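Local coordinates for titin (Homo sapiens, PDB 5JDD), which acts as a giant elastic protein of the muscle sarcomere, here represented by three immunoglobulin domains in tandem from its I-band region, at residues V32-I43 with S68-V77. Sequence-based numbering, arbitrary orientation. Where two conformers were deposited one is given.
Sequences VPVKWFHKSVEI and SDAGEYTAVV
Val32 and Val77 touch through their CG1 methyls, and Val34 lies alongside Val77. Strands 35-38 and 71-77 then run antiparallel, C against F of an I-set immunoglobulin domain. Lys35 and Val76 exchange two backbone hydrogen bonds, as do Phe37 and Thr74. Trp36 is the strand C tryptophan of the immunoglobulin core. Its six-membered ring takes Ala75 CB over one face in a CH-pi contact, 3.7 Å from CB to the ring centroid. Phe23, Val25, Leu51 and Leu60 also pack on this side chain. Phe37 lies on the other side of the sheet, where its CE1 meets Val76 CG2 at 3.6 Å. His38 has CG anti to the backbone N (chi1 176°), which lays its ring over Tyr73. The two rings form an offset stack, with centroids 4.1 Å apart and planes at 9°. His38 ND1 donates to Glu72 O at 3.2 Å; this oxygen lies near the imidazole plane, but ND1 sits above the carbonyl plane. Two waters also donate to Glu72 O. Lys39 follows in the type I' turn from His38 to Val41, and its extended chain brings NZ to Ser68 O at 3.2 Å. Ile43 CD1 reaches the edge of the Tyr73 ring, 3.7 Å from CD2. Tyr73 OH donates to the backbone Asp69 O at 2.6 Å, on a lone pair: the tyrosine corner. The Asp69 carboxylate pairs instead with Lys48. The phenol is thus bonded at its hydroxyl, stacked on one face by His38 and touched at its edge by Ile43. A carbonyl acceptor implies that ND1 probably carries a proton, and bond and stack together probably fix the rotation of the imidazole.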
loop_
_atom_site.group_PDB
_atom_site.type_symbol
_atom_site.label_atom_id
_atom_site.label_comp_id
_atom_site.label_asym_id
_atom_site.label_seq_id
_atom_site.Cartn_x
_atom_site.Cartn_y
_atom_site.Cartn_z
ATOM N N VAL A 32 -29.228 -22.051 40.501
ATOM C CA VAL A 32 -27.957 -22.565 41.006
ATOM C C VAL A 32 -26.921 -21.451 40.911
ATOM O O VAL A 32 -26.765 -20.843 39.855
ATOM C CB VAL A 32 -27.473 -23.747 40.151
ATOM C CG1 VAL A 32 -26.110 -24.219 40.610
ATOM C CG2 VAL A 32 -28.483 -24.883 40.205
ATOM N N PRO A 33 -26.214 -21.155 42.014
ATOM C CA PRO A 33 -25.215 -20.086 41.911
ATOM C C PRO A 33 -23.959 -20.562 41.187
ATOM O O PRO A 33 -23.591 -21.736 41.293
ATOM C CB PRO A 33 -24.911 -19.741 43.371
ATOM C CG PRO A 33 -25.226 -21.005 44.131
ATOM C CD PRO A 33 -26.358 -21.671 43.387
ATOM N N VAL A 34 -23.327 -19.660 40.440
ATOM C CA VAL A 34 -22.117 -19.994 39.696
ATOM C C VAL A 34 -21.027 -18.979 39.963
ATOM O O VAL A 34 -21.294 -17.854 40.395
ATOM C CB VAL A 34 -22.363 -20.030 38.175
ATOM C CG1 VAL A 34 -23.390 -21.085 37.827
ATOM C CG2 VAL A 34 -22.800 -18.659 37.665
ATOM N N LYS A 35 -19.785 -19.394 39.746
ATOM C CA LYS A 35 -18.645 -18.488 39.768
ATOM C C LYS A 35 -17.811 -18.711 38.520
ATOM O O LYS A 35 -17.759 -19.823 37.997
ATOM C CB LYS A 35 -17.771 -18.735 40.999
ATOM C CG LYS A 35 -18.395 -18.278 42.306
ATOM C CD LYS A 35 -17.472 -18.572 43.481
ATOM C CE LYS A 35 -18.047 -18.024 44.774
ATOM N NZ LYS A 35 -17.183 -18.309 45.957
ATOM N N TRP A 36 -17.153 -17.657 38.049
ATOM C CA TRP A 36 -16.213 -17.775 36.942
ATOM C C TRP A 36 -14.826 -17.332 37.384
ATOM O O TRP A 36 -14.693 -16.389 38.178
ATOM C CB TRP A 36 -16.653 -16.907 35.766
ATOM C CG TRP A 36 -17.925 -17.336 35.121
ATOM C CD1 TRP A 36 -19.190 -16.980 35.491
ATOM C CD2 TRP A 36 -18.063 -18.201 33.986
ATOM N NE1 TRP A 36 -20.106 -17.559 34.644
ATOM C CE2 TRP A 36 -19.441 -18.313 33.713
ATOM C CE3 TRP A 36 -17.150 -18.878 33.166
ATOM C CZ2 TRP A 36 -19.934 -19.082 32.653
ATOM C CZ3 TRP A 36 -17.638 -19.636 32.108
ATOM C CH2 TRP A 36 -19.022 -19.734 31.866
ATOM N N PHE A 37 -13.800 -18.016 36.869
ATOM C CA PHE A 37 -12.401 -17.710 37.194
ATOM C C PHE A 37 -11.523 -17.549 35.959
ATOM O O PHE A 37 -11.718 -18.235 34.954
ATOM C CB PHE A 37 -11.809 -18.823 38.058
ATOM C CG PHE A 37 -12.420 -18.926 39.431
ATOM C CD1 PHE A 37 -13.615 -19.600 39.630
ATOM C CD2 PHE A 37 -11.782 -18.355 40.524
ATOM C CE1 PHE A 37 -14.174 -19.695 40.901
ATOM C CE2 PHE A 37 -12.334 -18.447 41.799
ATOM C CZ PHE A 37 -13.527 -19.113 41.983
ATOM N N HIS A 38 -10.546 -16.646 36.044
ATOM C CA HIS A 38 -9.534 -16.485 35.004
ATOM C C HIS A 38 -8.246 -16.144 35.732
ATOM O O HIS A 38 -8.254 -15.305 36.632
ATOM C CB HIS A 38 -9.950 -15.365 34.050
ATOM C CG HIS A 38 -8.940 -15.033 32.992
ATOM N ND1 HIS A 38 -8.575 -15.914 31.996
ATOM C CD2 HIS A 38 -8.264 -13.887 32.745
ATOM C CE1 HIS A 38 -7.699 -15.331 31.192
ATOM N NE2 HIS A 38 -7.490 -14.102 31.630
ATOM N N LYS A 39 -7.154 -16.808 35.359
ATOM C CA LYS A 39 -5.870 -16.647 36.050
ATOM C C LYS A 39 -5.992 -16.803 37.569
ATOM O O LYS A 39 -5.390 -16.037 38.332
ATOM C CB LYS A 39 -5.219 -15.309 35.685
ATOM C CG LYS A 39 -4.830 -15.208 34.215
ATOM C CD LYS A 39 -4.172 -13.873 33.902
ATOM C CE LYS A 39 -4.087 -13.644 32.400
ATOM N NZ LYS A 39 -3.820 -12.216 32.046
ATOM N N SER A 40 -6.786 -17.788 37.990
ATOM C CA SER A 40 -6.971 -18.144 39.402
ATOM C C SER A 40 -7.642 -17.075 40.273
ATOM O O SER A 40 -7.604 -17.155 41.502
ATOM C CB SER A 40 -5.650 -18.604 40.033
ATOM O OG SER A 40 -5.235 -19.843 39.489
ATOM N N VAL A 41 -8.259 -16.082 39.639
ATOM C CA VAL A 41 -8.995 -15.063 40.371
ATOM C C VAL A 41 -10.451 -15.059 39.919
ATOM O O VAL A 41 -10.737 -15.137 38.721
ATOM C CB VAL A 41 -8.375 -13.665 40.190
ATOM C CG1 VAL A 41 -9.155 -12.629 40.981
ATOM C CG2 VAL A 41 -6.929 -13.675 40.639
ATOM N N GLU A 42 -11.364 -14.980 40.880
ATOM C CA GLU A 42 -12.790 -14.917 40.580
ATOM C C GLU A 42 -13.131 -13.647 39.804
ATOM O O GLU A 42 -12.722 -12.545 40.172
ATOM C CB GLU A 42 -13.598 -14.966 41.872
ATOM C CG GLU A 42 -15.106 -14.901 41.669
ATOM C CD GLU A 42 -15.868 -15.010 42.977
ATOM O OE1 GLU A 42 -15.349 -15.661 43.910
ATOM O OE2 GLU A 42 -16.970 -14.427 43.073
ATOM N N ILE A 43 -13.883 -13.813 38.723
ATOM C CA ILE A 43 -14.329 -12.691 37.905
ATOM C C ILE A 43 -15.507 -11.962 38.557
ATOM O O ILE A 43 -16.460 -12.587 39.024
ATOM C CB ILE A 43 -14.694 -13.175 36.497
ATOM C CG1 ILE A 43 -13.436 -13.735 35.821
ATOM C CG2 ILE A 43 -15.311 -12.040 35.668
ATOM C CD1 ILE A 43 -13.695 -14.433 34.520
ATOM N N SER A 68 -4.720 -9.488 26.555
ATOM C CA SER A 68 -4.578 -9.905 27.952
ATOM C C SER A 68 -5.749 -10.762 28.450
ATOM O O SER A 68 -5.643 -11.437 29.482
ATOM C CB SER A 68 -4.375 -8.692 28.863
ATOM O OG SER A 68 -5.506 -7.842 28.849
ATOM N N ASP A 69 -6.863 -10.750 27.720
ATOM C CA ASP A 69 -8.023 -11.556 28.093
ATOM C C ASP A 69 -7.897 -12.999 27.616
ATOM O O ASP A 69 -8.703 -13.857 27.981
ATOM C CB ASP A 69 -9.302 -10.963 27.513
ATOM C CG ASP A 69 -9.631 -9.613 28.091
ATOM O OD1 ASP A 69 -9.623 -9.466 29.332
ATOM O OD2 ASP A 69 -9.894 -8.689 27.298
ATOM N N ALA A 70 -6.886 -13.268 26.794
ATOM C CA ALA A 70 -6.689 -14.622 26.304
ATOM C C ALA A 70 -6.422 -15.575 27.459
ATOM O O ALA A 70 -5.912 -15.180 28.512
ATOM C CB ALA A 70 -5.550 -14.663 25.305
ATOM N N GLY A 71 -6.793 -16.829 27.267
ATOM C CA GLY A 71 -6.463 -17.858 28.233
ATOM C C GLY A 71 -7.662 -18.663 28.677
ATOM O O GLY A 71 -8.717 -18.646 28.046
ATOM N N GLU A 72 -7.500 -19.379 29.781
ATOM C CA GLU A 72 -8.497 -20.348 30.213
ATOM C C GLU A 72 -9.460 -19.761 31.236
ATOM O O GLU A 72 -9.048 -19.113 32.205
ATOM C CB GLU A 72 -7.799 -21.576 30.792
ATOM C CG GLU A 72 -8.699 -22.779 31.034
ATOM C CD GLU A 72 -7.892 -24.047 31.237
ATOM O OE1 GLU A 72 -7.128 -24.113 32.229
ATOM O OE2 GLU A 72 -8.007 -24.966 30.395
ATOM N N TYR A 73 -10.747 -19.982 30.998
ATOM C CA TYR A 73 -11.802 -19.545 31.896
ATOM C C TYR A 73 -12.462 -20.773 32.496
ATOM O O TYR A 73 -12.664 -21.770 31.801
ATOM C CB TYR A 73 -12.816 -18.693 31.125
ATOM C CG TYR A 73 -12.249 -17.347 30.748
ATOM C CD1 TYR A 73 -11.382 -17.207 29.667
ATOM C CD2 TYR A 73 -12.553 -16.225 31.493
ATOM C CE1 TYR A 73 -10.844 -15.975 29.343
ATOM C CE2 TYR A 73 -12.030 -14.988 31.178
ATOM C CZ TYR A 73 -11.172 -14.866 30.098
ATOM O OH TYR A 73 -10.634 -13.637 29.782
ATOM N N THR A 74 -12.779 -20.710 33.788
ATOM C CA THR A 74 -13.390 -21.820 34.498
ATOM C C THR A 74 -14.740 -21.406 35.075
ATOM O O THR A 74 -14.855 -20.360 35.726
ATOM C CB THR A 74 -12.490 -22.301 35.650
ATOM O OG1 THR A 74 -11.194 -22.620 35.135
ATOM C CG2 THR A 74 -13.082 -23.529 36.342
ATOM N N ALA A 75 -15.762 -22.221 34.822
ATOM C CA ALA A 75 -17.043 -22.081 35.506
ATOM C C ALA A 75 -17.091 -23.089 36.643
ATOM O O ALA A 75 -16.783 -24.263 36.450
ATOM C CB ALA A 75 -18.192 -22.312 34.555
ATOM N N VAL A 76 -17.473 -22.620 37.827
ATOM C CA VAL A 76 -17.605 -23.480 38.993
ATOM C C VAL A 76 -19.056 -23.537 39.437
ATOM O O VAL A 76 -19.674 -22.499 39.679
ATOM C CB VAL A 76 -16.748 -22.990 40.168
ATOM C CG1 VAL A 76 -16.897 -23.924 41.361
ATOM C CG2 VAL A 76 -15.291 -22.895 39.759
ATOM N N VAL A 77 -19.587 -24.756 39.525
ATOM C CA VAL A 77 -20.959 -25.004 39.940
ATOM C C VAL A 77 -20.907 -26.044 41.054
ATOM O O VAL A 77 -20.697 -27.229 40.788
ATOM C CB VAL A 77 -21.792 -25.567 38.773
ATOM C CG1 VAL A 77 -23.233 -25.775 39.199
ATOM C CG2 VAL A 77 -21.713 -24.644 37.556
HETATM O O HOH W 1 -9.382 -20.671 34.593
HETATM O O HOH W 2 -6.608 -18.746 33.306
#